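Local atomic coordinates of ABC transporter (Caldanaerobius, PDB entry 4G68), a protein that probably binds xylan-derived sugars outside the cell, as the solute-binding component of an ABC transporter in a thermophilic bacterium. Residues C[50-55]-C[353-358]; C[80-85]-C[97-102]; C[117-122]-C[146-151]; C[130-135]-C[360-365]. One frame throughout, in Å; residues are numbered along the deposited sequence.

Contact 1. Residues C[50-55]-C[353-358]; sequences EPAKTK and IATGLP
Ile353 lays its CD1 methyl against the first turn of helix 52-66, 3.9 Å from Ala52 CA and 4.2 Å from Pro51 CG. Its CG1 sits between the backbone N and the carbonyl carbon (chi1 79°), and the CG1 branch carries CD1 onto the helix start. The other branch, CG2, comes within 4.4 Å of Lys55 CE one turn further along. Thr355 divides its two groups: CG2 meets Ala52 CB at 4.0 Å, while OG1 is hydrogen-bonded to Asp350. Pro51, preceded by a cis peptide, holds the N-cap position, and on the side of this turn Glu50 OE1 receives Thr54 OG1 at 2.6 Å. The contact therefore joins the N-terminal end of one helix to the C-terminal end of another, 332-353, which Ala354 leaves with positive phi. With carbon on carbon in every closest pair across it, and the hydroxyl of Thr355 turned to Asp350, the join rests on van der Waals contact and carries little directional constraint.

Contact 2. Residues C[80-85]-C[97-102]; sequences DAYKTK and DIFQTW
Tyr82 reaches from helix 79-91 to Gln100 on strand 98-102, its CG anti to the backbone N (chi1 178°). Past CB and CG, CD2 lies 4.3 Å from Trp102 CH2, and CE2 comes 3.4 Å from Gln100 O. At the tip, OH donates to that same carbonyl oxygen at 2.7 Å, which lies in the plane of the phenol ring at its edge; OH also touches Phe99 CB at 3.6 Å. Beside it Lys83 crosses Trp102 at about a right angle, CG 3.8 Å from CZ3, while its NZ makes a salt bridge with Asp80 OD1 (3.1 Å). The helix is the connection of a beta-alpha-beta crossover from strand 71-76 to strand 98-102, with strand 40-45 between them. A phenylalanine in place of Tyr82 would probably keep the ring packing but leave Gln100 O without its phenolic donor. One directional bond set in aromatic and aliphatic packing probably helps to set how the phenol end meets the strand.

Contact 3. Residues C[117-122]-C[146-151]; sequences LQLDSY and YGIPFD
Tyr146 lies against Leu117 and Gln118 where the beta hairpin of strands 140-141 and 144-160 enters the main sheet of this periplasmic-binding-protein fold. Its CB points away from the loop 117-122, yet CG, anti to the carbonyl carbon (chi1 -71°), starts a ring that swings back to it. CE1 comes 3.8 Å from Gln118 CA and 3.9 Å from Gln118 CB, and CD1 lies 3.9 Å from Leu117 O. An alanine in place of Tyr146 would probably open a gap beside Gln118 and uncover Leu117 O, a buried oxygen that has no polar partner. Gly147 follows, its backbone N 3.7 Å from Leu119 CD1; this N-H, too, is buried without a partner, covered by a methyl group. Next, Ile148 meets Leu119 at about a right angle, CD1 to CD1 at a tight 3.5 Å. Both side chains also rest on helix 332-353, Ile148 on Ala343 and Leu119 on Val336, so Leu119 is packed between Ile148 of the strand and Val336 of the helix. Further on, Phe150 and Asp151 both face Gly321 in a classic beta bulge. On the loop side Gln118 and Asp120 brace each other: Gln118 NE2 donates to Asp120 OD2 at 3.1 Å, from above the carboxylate plane, and the same oxygen accepts the backbone N of Ile145.

Contact 4. Residues C[130-135]-C[360-365]; sequences QLLPGS and WKYDNI
Leu131 and Trp360 meet at a single beta bridge, their CA atoms 4.0 Å apart, where two loops of the solute-binding-protein fold run side by side. The polar part is backbone and water. Lys361 N donates almost straight to Gln130 O at 2.9 Å (174°), and a water donates to both Gln130 O and Lys361 O, so Gln130 O takes two donors. Next comes aromatic packing. Leu131 CG, placed anti to the carbonyl carbon (chi1 -66°), sits over one face of the Trp360 indole in a CH-pi contact, 3.6 Å from the centroid of the five-membered ring and 7° off its normal. The Leu131 methyls spread over the same face, CD2 near NE1 and CD1 near CE2 and CZ2. Indole NE1 is held by Pro149 O, which fixes the turn of the ring, and Gln130 CB packs near CZ3 at 3.8 Å. Aliphatic carbons against carbonyl oxygens complete the join. The extended chain of Lys361 (its NZ bonded to Asp129 O) runs past the Gln130 carbonyl to bring CE within 3.6 Å of Leu131 O. Leu132 CD1 presses on Trp360 O at 3.3 Å and reaches Tyr362 CE2 more loosely. Beyond it the chain makes a type II turn from Leu132 to Ser135, with Gly134 at positive phi, where Ser135 OG donates to Leu132 O at 2.9 Å from above the carbonyl plane.

In the fold
Contact 2 is buried, contact 1 lies at the surface, and contacts 3 and 4 are partly buried. Contacts 1, 3 and 4 share helix 332-353: contact 1 is made at its end, while side chains of contacts 3 and 4 lie along it. Strand 357-358 pairs with strand 144-160, linking contacts 1 and 3. Contacts 3 and 4 are joined more closely, through the indole of Trp360, which also packs on Ile148, and contact 2 touches contact 3 where Gln100 packs on Phe150. The chemistry differs: carbon on carbon in contact 1, carbon on carbon and on unpartnered backbone polar atoms in contact 3, one phenolic bond in contact 2, and backbone pairing, water and an indole face in contact 4.

Contact 1. Residues C[50-55]-C[353-358]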
loop_
_atom_site.group_PDB
_atom_site.type_symbol
_atom_site.label_atom_id
_atom_site.label_comp_id
_atom_site.label_asym_id
_atom_site.label_seq_id
_atom_site.Cartn_x
_atom_site.Cartn_y
_atom_site.Cartn_z
ATOM N N GLU C 50 1.924 -16.554 3.039
ATOM C CA GLU C 50 1.158 -17.209 4.113
ATOM C C GLU C 50 1.056 -16.317 5.364
ATOM O O GLU C 50 1.985 -15.579 5.676
ATOM C CB GLU C 50 1.775 -18.571 4.478
ATOM C CG GLU C 50 1.874 -19.579 3.333
ATOM C CD GLU C 50 0.526 -20.025 2.815
ATOM O OE1 GLU C 50 -0.505 -19.854 3.525
ATOM O OE2 GLU C 50 0.518 -20.552 1.676
ATOM N N PRO C 51 -0.062 -16.408 6.116
ATOM C CA PRO C 51 -1.189 -17.322 5.934
ATOM C C PRO C 51 -2.340 -16.796 5.028
ATOM O O PRO C 51 -3.379 -17.462 4.935
ATOM C CB PRO C 51 -1.680 -17.516 7.385
ATOM C CG PRO C 51 -1.456 -16.164 7.994
ATOM C CD PRO C 51 -0.156 -15.684 7.402
ATOM N N ALA C 52 -2.161 -15.636 4.377
ATOM C CA ALA C 52 -3.215 -15.047 3.511
ATOM C C ALA C 52 -3.668 -16.033 2.438
ATOM O O ALA C 52 -4.872 -16.269 2.303
ATOM C CB ALA C 52 -2.774 -13.738 2.882
ATOM N N LYS C 53 -2.697 -16.640 1.739
ATOM C CA LYS C 53 -2.973 -17.582 0.637
ATOM C C LYS C 53 -3.892 -18.718 1.094
ATOM O O LYS C 53 -4.844 -19.058 0.390
ATOM C CB LYS C 53 -1.675 -18.121 0.021
ATOM C CG LYS C 53 -1.873 -19.095 -1.141
ATOM C CD LYS C 53 -0.584 -19.895 -1.360
ATOM C CE LYS C 53 -0.758 -21.072 -2.322
ATOM N NZ LYS C 53 -1.195 -20.536 -3.649
ATOM N N THR C 54 -3.594 -19.281 2.276
ATOM C CA THR C 54 -4.401 -20.356 2.913
ATOM C C THR C 54 -5.764 -19.813 3.332
ATOM O O THR C 54 -6.798 -20.457 3.114
ATOM C CB THR C 54 -3.681 -20.940 4.167
ATOM O OG1 THR C 54 -2.426 -21.539 3.781
ATOM C CG2 THR C 54 -4.547 -21.983 4.923
ATOM N N LYS C 55 -5.761 -18.622 3.937
ATOM C CA LYS C 55 -7.022 -17.982 4.326
ATOM C C LYS C 55 -7.996 -17.672 3.183
ATOM O O LYS C 55 -9.234 -17.847 3.328
ATOM C CB LYS C 55 -6.730 -16.735 5.158
ATOM C CG LYS C 55 -5.960 -17.090 6.417
ATOM C CD LYS C 55 -6.861 -17.764 7.424
ATOM C CE LYS C 55 -7.554 -16.691 8.209
ATOM N NZ LYS C 55 -8.581 -17.329 9.053
ATOM N N ILE C 353 -5.273 -10.834 10.490
ATOM C CA ILE C 353 -3.913 -11.216 10.186
ATOM C C ILE C 353 -2.942 -10.064 9.821
ATOM O O ILE C 353 -1.753 -10.327 9.593
ATOM C CB ILE C 353 -3.868 -12.388 9.179
ATOM C CG1 ILE C 353 -4.107 -11.896 7.745
ATOM C CG2 ILE C 353 -4.895 -13.470 9.574
ATOM C CD1 ILE C 353 -3.983 -13.003 6.701
ATOM N N ALA C 354 -3.440 -8.826 9.765
ATOM C CA ALA C 354 -2.618 -7.620 9.520
ATOM C C ALA C 354 -2.012 -7.503 8.094
ATOM O O ALA C 354 -1.024 -6.807 7.869
ATOM C CB ALA C 354 -1.567 -7.402 10.639
ATOM N N THR C 355 -2.659 -8.168 7.142
ATOM C CA THR C 355 -2.343 -8.003 5.715
ATOM C C THR C 355 -2.981 -6.742 5.141
ATOM O O THR C 355 -2.621 -6.298 4.039
ATOM C CB THR C 355 -2.844 -9.190 4.835
ATOM O OG1 THR C 355 -4.238 -9.470 5.107
ATOM C CG2 THR C 355 -1.977 -10.408 5.006
ATOM N N GLY C 356 -3.955 -6.191 5.868
ATOM C CA GLY C 356 -4.513 -4.891 5.507
ATOM C C GLY C 356 -5.220 -4.171 6.646
ATOM O O GLY C 356 -5.247 -4.674 7.776
ATOM N N LEU C 357 -5.720 -2.972 6.354
ATOM C CA LEU C 357 -6.651 -2.282 7.252
ATOM C C LEU C 357 -8.091 -2.433 6.701
ATOM O O LEU C 357 -8.317 -2.157 5.501
ATOM C CB LEU C 357 -6.266 -0.822 7.364
ATOM C CG LEU C 357 -4.970 -0.603 8.146
ATOM C CD1 LEU C 357 -4.347 0.727 7.741
ATOM C CD2 LEU C 357 -5.202 -0.729 9.673
ATOM N N PRO C 358 -9.058 -2.879 7.554
ATOM C CA PRO C 358 -10.380 -3.256 7.036
ATOM C C PRO C 358 -11.152 -2.062 6.502
ATOM O O PRO C 358 -11.118 -0.951 7.108
ATOM C CB PRO C 358 -11.095 -3.833 8.282
ATOM C CG PRO C 358 -10.409 -3.209 9.478
ATOM C CD PRO C 358 -8.950 -3.147 9.020
#

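Contact 2. Residues C[80-85]-C[97-102]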
loop_
_atom_site.group_PDB
_atom_site.type_symbol
_atom_site.label_atom_id
_atom_site.label_comp_id
_atom_site.label_asym_id
_atom_site.label_seq_id
_atom_site.Cartn_x
_atom_site.Cartn_y
_atom_site.Cartn_z
ATOM N N ASP C 80 3.586 -7.645 -8.139
ATOM C CA ASP C 80 4.121 -6.861 -9.251
ATOM C C ASP C 80 3.825 -7.492 -10.605
ATOM O O ASP C 80 3.550 -6.784 -11.595
ATOM C CB ASP C 80 5.607 -6.549 -9.038
ATOM C CG ASP C 80 5.805 -5.417 -8.059
ATOM O OD1 ASP C 80 5.504 -4.243 -8.414
ATOM O OD2 ASP C 80 6.215 -5.687 -6.915
ATOM N N ALA C 81 3.841 -8.817 -10.620
ATOM C CA ALA C 81 3.454 -9.605 -11.801
ATOM C C ALA C 81 1.936 -9.489 -12.068
ATOM O O ALA C 81 1.471 -9.602 -13.224
ATOM C CB ALA C 81 3.873 -11.069 -11.619
ATOM N N TYR C 82 1.168 -9.266 -11.000
ATOM C CA TYR C 82 -0.287 -9.181 -11.117
ATOM C C TYR C 82 -0.671 -7.872 -11.841
ATOM O O TYR C 82 -1.593 -7.819 -12.672
ATOM C CB TYR C 82 -0.898 -9.240 -9.703
ATOM C CG TYR C 82 -2.396 -9.102 -9.712
ATOM C CD1 TYR C 82 -3.217 -10.221 -9.917
ATOM C CD2 TYR C 82 -3.003 -7.856 -9.508
ATOM C CE1 TYR C 82 -4.584 -10.093 -9.925
ATOM C CE2 TYR C 82 -4.394 -7.712 -9.546
ATOM C CZ TYR C 82 -5.172 -8.828 -9.753
ATOM O OH TYR C 82 -6.535 -8.694 -9.777
ATOM N N LYS C 83 0.031 -6.788 -11.515
ATOM C CA LYS C 83 -0.134 -5.531 -12.234
ATOM C C LYS C 83 -0.091 -5.739 -13.754
ATOM O O LYS C 83 -1.005 -5.313 -14.501
ATOM C CB LYS C 83 0.977 -4.578 -11.808
ATOM C CG LYS C 83 0.788 -4.161 -10.350
ATOM C CD LYS C 83 1.787 -3.088 -9.968
ATOM C CE LYS C 83 1.585 -2.762 -8.498
ATOM N NZ LYS C 83 2.915 -2.708 -7.857
ATOM N N THR C 84 0.985 -6.400 -14.191
ATOM C CA THR C 84 1.181 -6.722 -15.604
ATOM C C THR C 84 0.026 -7.530 -16.162
ATOM O O THR C 84 -0.530 -7.174 -17.209
ATOM C CB THR C 84 2.517 -7.439 -15.798
ATOM O OG1 THR C 84 3.550 -6.569 -15.330
ATOM C CG2 THR C 84 2.784 -7.799 -17.282
ATOM N N LYS C 85 -0.327 -8.593 -15.439
ATOM C CA LYS C 85 -1.347 -9.551 -15.842
ATOM C C LYS C 85 -2.758 -8.978 -15.966
ATOM O O LYS C 85 -3.470 -9.241 -16.973
ATOM C CB LYS C 85 -1.401 -10.703 -14.831
ATOM C CG LYS C 85 -2.326 -11.827 -15.258
ATOM C CD LYS C 85 -2.336 -12.985 -14.270
ATOM C CE LYS C 85 -3.459 -13.950 -14.604
ATOM N NZ LYS C 85 -3.466 -15.169 -13.740
ATOM N N ASP C 97 -14.081 -12.593 -14.066
ATOM C CA ASP C 97 -15.357 -12.050 -13.601
ATOM C C ASP C 97 -15.095 -11.044 -12.501
ATOM O O ASP C 97 -15.637 -9.924 -12.536
ATOM C CB ASP C 97 -16.210 -13.199 -13.026
ATOM C CG ASP C 97 -16.637 -14.187 -14.078
ATOM O OD1 ASP C 97 -17.433 -13.781 -14.984
ATOM O OD2 ASP C 97 -16.144 -15.340 -14.023
ATOM N N ILE C 98 -14.233 -11.448 -11.541
ATOM C CA ILE C 98 -13.878 -10.600 -10.397
ATOM C C ILE C 98 -12.372 -10.460 -10.275
ATOM O O ILE C 98 -11.650 -11.446 -10.378
ATOM C CB ILE C 98 -14.374 -11.170 -9.048
ATOM C CG1 ILE C 98 -15.861 -11.513 -9.098
ATOM C CG2 ILE C 98 -14.164 -10.139 -7.956
ATOM C CD1 ILE C 98 -16.292 -12.533 -8.088
ATOM N N PHE C 99 -11.911 -9.242 -10.083
ATOM C CA PHE C 99 -10.489 -8.984 -9.938
ATOM C C PHE C 99 -10.174 -7.968 -8.854
ATOM O O PHE C 99 -10.829 -6.919 -8.777
ATOM C CB PHE C 99 -9.839 -8.586 -11.292
ATOM C CG PHE C 99 -10.298 -7.259 -11.866
ATOM C CD1 PHE C 99 -9.591 -6.054 -11.609
ATOM C CD2 PHE C 99 -11.392 -7.215 -12.713
ATOM C CE1 PHE C 99 -10.015 -4.848 -12.159
ATOM C CE2 PHE C 99 -11.812 -6.021 -13.269
ATOM C CZ PHE C 99 -11.114 -4.838 -13.009
ATOM N N GLN C 100 -9.136 -8.271 -8.062
ATOM C CA GLN C 100 -8.601 -7.326 -7.088
ATOM C C GLN C 100 -7.986 -6.141 -7.813
ATOM O O GLN C 100 -7.433 -6.312 -8.893
ATOM C CB GLN C 100 -7.517 -8.026 -6.257
ATOM C CG GLN C 100 -6.833 -7.144 -5.186
ATOM C CD GLN C 100 -5.902 -7.958 -4.249
ATOM O OE1 GLN C 100 -5.704 -9.142 -4.459
ATOM N NE2 GLN C 100 -5.310 -7.302 -3.238
ATOM N N THR C 101 -8.119 -4.935 -7.266
ATOM C CA THR C 101 -7.469 -3.770 -7.904
ATOM C C THR C 101 -7.095 -2.716 -6.839
ATOM O O THR C 101 -7.332 -2.937 -5.621
ATOM C CB THR C 101 -8.354 -3.168 -9.001
ATOM O OG1 THR C 101 -7.568 -2.387 -9.911
ATOM C CG2 THR C 101 -9.467 -2.319 -8.376
ATOM N N TRP C 102 -6.457 -1.644 -7.316
ATOM C CA TRP C 102 -6.197 -0.435 -6.553
ATOM C C TRP C 102 -7.091 0.616 -7.091
ATOM O O TRP C 102 -7.083 0.934 -8.275
ATOM C CB TRP C 102 -4.741 0.014 -6.637
ATOM C CG TRP C 102 -3.825 -1.007 -6.000
ATOM C CD1 TRP C 102 -3.444 -1.084 -4.678
ATOM C CD2 TRP C 102 -3.189 -2.140 -6.661
ATOM N NE1 TRP C 102 -2.641 -2.170 -4.463
ATOM C CE2 TRP C 102 -2.429 -2.842 -5.629
ATOM C CE3 TRP C 102 -3.167 -2.623 -7.964
ATOM C CZ2 TRP C 102 -1.669 -3.982 -5.914
ATOM C CZ3 TRP C 102 -2.388 -3.747 -8.259
ATOM C CH2 TRP C 102 -1.664 -4.424 -7.256
#

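Contact 3. Residues C[117-122]-C[146-151]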
loop_
_atom_site.group_PDB
_atom_site.type_symbol
_atom_site.label_atom_id
_atom_site.label_comp_id
_atom_site.label_asym_id
_atom_site.label_seq_id
_atom_site.Cartn_x
_atom_site.Cartn_y
_atom_site.Cartn_z
ATOM N N LEU C 117 -17.914 -3.027 -14.876
ATOM C CA LEU C 117 -19.364 -2.985 -14.549
ATOM C C LEU C 117 -19.674 -1.939 -13.495
ATOM O O LEU C 117 -19.076 -1.987 -12.412
ATOM C CB LEU C 117 -19.880 -4.366 -14.053
ATOM C CG LEU C 117 -21.413 -4.396 -13.835
ATOM C CD1 LEU C 117 -22.146 -4.071 -15.143
ATOM C CD2 LEU C 117 -21.951 -5.709 -13.266
ATOM N N GLN C 118 -20.565 -0.998 -13.829
ATOM C CA GLN C 118 -21.096 -0.014 -12.864
ATOM C C GLN C 118 -21.974 -0.699 -11.813
ATOM O O GLN C 118 -22.844 -1.542 -12.133
ATOM C CB GLN C 118 -21.918 1.040 -13.589
ATOM C CG GLN C 118 -22.285 2.249 -12.743
ATOM C CD GLN C 118 -23.432 3.035 -13.347
ATOM O OE1 GLN C 118 -23.594 3.058 -14.588
ATOM N NE2 GLN C 118 -24.248 3.676 -12.488
ATOM N N LEU C 119 -21.765 -0.348 -10.557
ATOM C CA LEU C 119 -22.375 -1.106 -9.483
ATOM C C LEU C 119 -23.479 -0.376 -8.711
ATOM O O LEU C 119 -24.064 -1.000 -7.805
ATOM C CB LEU C 119 -21.296 -1.606 -8.502
ATOM C CG LEU C 119 -20.149 -2.485 -9.018
ATOM C CD1 LEU C 119 -19.223 -2.941 -7.876
ATOM C CD2 LEU C 119 -20.662 -3.692 -9.803
ATOM N N ASP C 120 -23.833 0.870 -9.080
ATOM C CA ASP C 120 -24.789 1.635 -8.248
ATOM C C ASP C 120 -26.136 0.946 -8.128
ATOM O O ASP C 120 -26.829 1.083 -7.095
ATOM C CB ASP C 120 -24.995 3.048 -8.764
ATOM C CG ASP C 120 -23.723 3.817 -8.756
ATOM O OD1 ASP C 120 -23.467 4.584 -7.772
ATOM O OD2 ASP C 120 -22.945 3.543 -9.698
ATOM N N SER C 121 -26.517 0.202 -9.174
ATOM C CA SER C 121 -27.803 -0.523 -9.152
ATOM C C SER C 121 -27.788 -1.685 -8.153
ATOM O O SER C 121 -28.868 -2.173 -7.772
ATOM C CB SER C 121 -28.223 -1.042 -10.541
ATOM O OG SER C 121 -27.312 -2.025 -11.017
ATOM N N TYR C 122 -26.594 -2.148 -7.787
ATOM C CA TYR C 122 -26.464 -3.240 -6.803
ATOM C C TYR C 122 -26.108 -2.754 -5.395
ATOM O O TYR C 122 -25.819 -3.568 -4.521
ATOM C CB TYR C 122 -25.456 -4.285 -7.195
ATOM C CG TYR C 122 -25.602 -4.941 -8.548
ATOM C CD1 TYR C 122 -26.284 -6.195 -8.686
ATOM C CD2 TYR C 122 -24.996 -4.374 -9.672
ATOM C CE1 TYR C 122 -26.381 -6.813 -9.908
ATOM C CE2 TYR C 122 -25.080 -4.986 -10.921
ATOM C CZ TYR C 122 -25.778 -6.183 -11.035
ATOM O OH TYR C 122 -25.826 -6.765 -12.254
ATOM N N TYR C 146 -17.811 1.926 -9.301
ATOM C CA TYR C 146 -17.252 0.827 -10.121
ATOM C C TYR C 146 -16.513 -0.325 -9.390
ATOM O O TYR C 146 -15.882 -1.174 -10.055
ATOM C CB TYR C 146 -16.285 1.398 -11.189
ATOM C CG TYR C 146 -17.020 2.143 -12.265
ATOM C CD1 TYR C 146 -17.563 1.458 -13.355
ATOM C CD2 TYR C 146 -17.238 3.509 -12.155
ATOM C CE1 TYR C 146 -18.266 2.140 -14.329
ATOM C CE2 TYR C 146 -17.928 4.204 -13.125
ATOM C CZ TYR C 146 -18.430 3.524 -14.214
ATOM O OH TYR C 146 -19.126 4.197 -15.209
ATOM N N GLY C 147 -16.614 -0.393 -8.063
ATOM C CA GLY C 147 -15.897 -1.411 -7.316
ATOM C C GLY C 147 -16.459 -1.536 -5.902
ATOM O O GLY C 147 -17.145 -0.634 -5.431
ATOM N N ILE C 148 -16.173 -2.668 -5.262
ATOM C CA ILE C 148 -16.542 -2.913 -3.867
ATOM C C ILE C 148 -15.217 -2.785 -3.080
ATOM O O ILE C 148 -14.330 -3.615 -3.238
ATOM C CB ILE C 148 -17.140 -4.360 -3.686
ATOM C CG1 ILE C 148 -18.440 -4.574 -4.526
ATOM C CG2 ILE C 148 -17.371 -4.687 -2.223
ATOM C CD1 ILE C 148 -19.504 -3.485 -4.414
ATOM N N PRO C 149 -15.074 -1.739 -2.237
ATOM C CA PRO C 149 -13.823 -1.570 -1.494
ATOM C C PRO C 149 -13.675 -2.711 -0.495
ATOM O O PRO C 149 -14.710 -3.282 -0.052
ATOM C CB PRO C 149 -14.008 -0.203 -0.782
ATOM C CG PRO C 149 -15.169 0.428 -1.471
ATOM C CD PRO C 149 -16.050 -0.710 -1.876
ATOM N N PHE C 150 -12.433 -3.077 -0.145
ATOM C CA PHE C 150 -12.265 -4.070 0.940
ATOM C C PHE C 150 -11.162 -3.741 1.958
ATOM O O PHE C 150 -11.226 -4.209 3.089
ATOM C CB PHE C 150 -12.099 -5.484 0.402
ATOM C CG PHE C 150 -10.727 -5.769 -0.174
ATOM C CD1 PHE C 150 -9.702 -6.264 0.635
ATOM C CD2 PHE C 150 -10.475 -5.575 -1.540
ATOM C CE1 PHE C 150 -8.422 -6.504 0.113
ATOM C CE2 PHE C 150 -9.213 -5.855 -2.077
ATOM C CZ PHE C 150 -8.188 -6.314 -1.246
ATOM N N ASP C 151 -10.174 -2.942 1.560
ATOM C CA ASP C 151 -9.148 -2.518 2.521
ATOM C C ASP C 151 -8.540 -1.124 2.314
ATOM O O ASP C 151 -8.772 -0.463 1.306
ATOM C CB ASP C 151 -8.113 -3.651 2.803
ATOM C CG ASP C 151 -7.005 -3.805 1.725
ATOM O OD1 ASP C 151 -6.800 -2.930 0.874
ATOM O OD2 ASP C 151 -6.273 -4.834 1.795
#

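Contact 4. Residues C[130-135]-C[360-365]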
loop_
_atom_site.group_PDB
_atom_site.type_symbol
_atom_site.label_atom_id
_atom_site.label_comp_id
_atom_site.label_asym_id
_atom_site.label_seq_id
_atom_site.Cartn_x
_atom_site.Cartn_y
_atom_site.Cartn_z
ATOM N N GLN C 130 -22.631 -1.268 5.582
ATOM C CA GLN C 130 -21.793 -2.299 6.170
ATOM C C GLN C 130 -20.326 -1.964 6.054
ATOM O O GLN C 130 -19.473 -2.704 6.595
ATOM C CB GLN C 130 -22.064 -3.629 5.466
ATOM C CG GLN C 130 -23.513 -4.109 5.597
ATOM C CD GLN C 130 -23.684 -5.473 5.041
ATOM O OE1 GLN C 130 -23.762 -5.654 3.843
ATOM N NE2 GLN C 130 -23.729 -6.462 5.902
ATOM N N LEU C 131 -20.010 -0.924 5.277
ATOM C CA LEU C 131 -18.600 -0.412 5.242
ATOM C C LEU C 131 -18.403 0.871 6.076
ATOM O O LEU C 131 -19.352 1.618 6.336
ATOM C CB LEU C 131 -18.069 -0.202 3.808
ATOM C CG LEU C 131 -17.914 -1.476 2.977
ATOM C CD1 LEU C 131 -19.218 -1.757 2.222
ATOM C CD2 LEU C 131 -16.837 -1.206 1.959
ATOM N N LEU C 132 -17.159 1.125 6.497
ATOM C CA LEU C 132 -16.822 2.375 7.185
ATOM C C LEU C 132 -17.123 3.556 6.277
ATOM O O LEU C 132 -17.200 3.374 5.057
ATOM C CB LEU C 132 -15.327 2.420 7.559
ATOM C CG LEU C 132 -14.862 1.607 8.754
ATOM C CD1 LEU C 132 -14.516 0.220 8.359
ATOM C CD2 LEU C 132 -13.570 2.197 9.320
ATOM N N PRO C 133 -17.287 4.769 6.867
ATOM C CA PRO C 133 -17.700 5.962 6.110
ATOM C C PRO C 133 -16.622 6.353 5.121
ATOM O O PRO C 133 -15.431 6.154 5.413
ATOM C CB PRO C 133 -17.854 7.052 7.199
ATOM C CG PRO C 133 -17.931 6.334 8.490
ATOM C CD PRO C 133 -17.113 5.071 8.311
ATOM N N GLY C 134 -17.032 6.864 3.956
ATOM C CA GLY C 134 -16.074 7.289 2.933
ATOM C C GLY C 134 -15.384 6.170 2.137
ATOM O O GLY C 134 -14.498 6.455 1.307
ATOM N N SER C 135 -15.772 4.906 2.372
ATOM C CA SER C 135 -15.113 3.774 1.700
ATOM C C SER C 135 -15.181 3.795 0.156
ATOM O O SER C 135 -14.253 3.299 -0.540
ATOM C CB SER C 135 -15.660 2.416 2.213
ATOM O OG SER C 135 -15.133 2.091 3.496
ATOM N N TRP C 360 -14.471 -2.721 5.691
ATOM C CA TRP C 360 -15.817 -3.082 6.146
ATOM C C TRP C 360 -15.841 -2.977 7.633
ATOM O O TRP C 360 -14.780 -3.073 8.271
ATOM C CB TRP C 360 -16.145 -4.508 5.776
ATOM C CG TRP C 360 -16.378 -4.678 4.298
ATOM C CD1 TRP C 360 -15.461 -4.452 3.255
ATOM C CD2 TRP C 360 -17.639 -5.040 3.640
ATOM N NE1 TRP C 360 -16.045 -4.700 2.028
ATOM C CE2 TRP C 360 -17.366 -5.020 2.187
ATOM C CE3 TRP C 360 -18.952 -5.335 4.088
ATOM C CZ2 TRP C 360 -18.347 -5.350 1.253
ATOM C CZ3 TRP C 360 -19.919 -5.652 3.126
ATOM C CH2 TRP C 360 -19.624 -5.667 1.742
ATOM N N LYS C 361 -17.023 -2.771 8.197
ATOM C CA LYS C 361 -17.145 -2.654 9.668
ATOM C C LYS C 361 -16.799 -4.031 10.196
ATOM O O LYS C 361 -16.865 -5.006 9.453
ATOM C CB LYS C 361 -18.561 -2.223 10.113
ATOM C CG LYS C 361 -18.981 -0.871 9.564
ATOM C CD LYS C 361 -20.473 -0.645 9.713
ATOM C CE LYS C 361 -20.760 0.848 9.606
ATOM N NZ LYS C 361 -22.185 1.213 9.868
ATOM N N TYR C 362 -16.387 -4.094 11.454
ATOM C CA TYR C 362 -15.753 -5.277 11.969
ATOM C C TYR C 362 -16.217 -5.569 13.402
ATOM O O TYR C 362 -15.479 -6.162 14.186
ATOM C CB TYR C 362 -14.219 -5.128 11.861
ATOM C CG TYR C 362 -13.708 -3.807 12.378
ATOM C CD1 TYR C 362 -13.451 -3.622 13.750
ATOM C CD2 TYR C 362 -13.427 -2.758 11.509
ATOM C CE1 TYR C 362 -12.954 -2.433 14.224
ATOM C CE2 TYR C 362 -12.928 -1.548 11.984
ATOM C CZ TYR C 362 -12.687 -1.397 13.349
ATOM O OH TYR C 362 -12.200 -0.199 13.855
ATOM N N ASP C 363 -17.446 -5.139 13.717
ATOM C CA ASP C 363 -18.132 -5.473 14.995
ATOM C C ASP C 363 -18.315 -6.979 15.191
ATOM O O ASP C 363 -18.257 -7.468 16.325
ATOM C CB ASP C 363 -19.514 -4.806 15.054
ATOM C CG ASP C 363 -19.447 -3.309 14.839
ATOM O OD1 ASP C 363 -18.922 -2.588 15.716
ATOM O OD2 ASP C 363 -19.935 -2.849 13.783
ATOM N N ASN C 364 -18.526 -7.715 14.090
ATOM C CA ASN C 364 -18.585 -9.181 14.153
ATOM C C ASN C 364 -17.314 -9.893 14.621
ATOM O O ASN C 364 -17.389 -11.107 14.897
ATOM C CB ASN C 364 -19.034 -9.798 12.817
ATOM C CG ASN C 364 -18.128 -9.383 11.616
ATOM O OD1 ASN C 364 -17.727 -10.207 10.834
ATOM N ND2 ASN C 364 -17.895 -8.106 11.449
ATOM N N ILE C 365 -16.185 -9.168 14.680
ATOM C CA ILE C 365 -14.851 -9.759 14.949
ATOM C C ILE C 365 -14.461 -9.617 16.423
ATOM O O ILE C 365 -14.692 -8.592 17.023
ATOM C CB ILE C 365 -13.707 -9.118 14.079
ATOM C CG1 ILE C 365 -13.856 -9.457 12.572
ATOM C CG2 ILE C 365 -12.321 -9.584 14.544
ATOM C CD1 ILE C 365 -14.285 -10.880 12.245
HETATM O O HOH W 1 -19.209 -5.165 7.851
#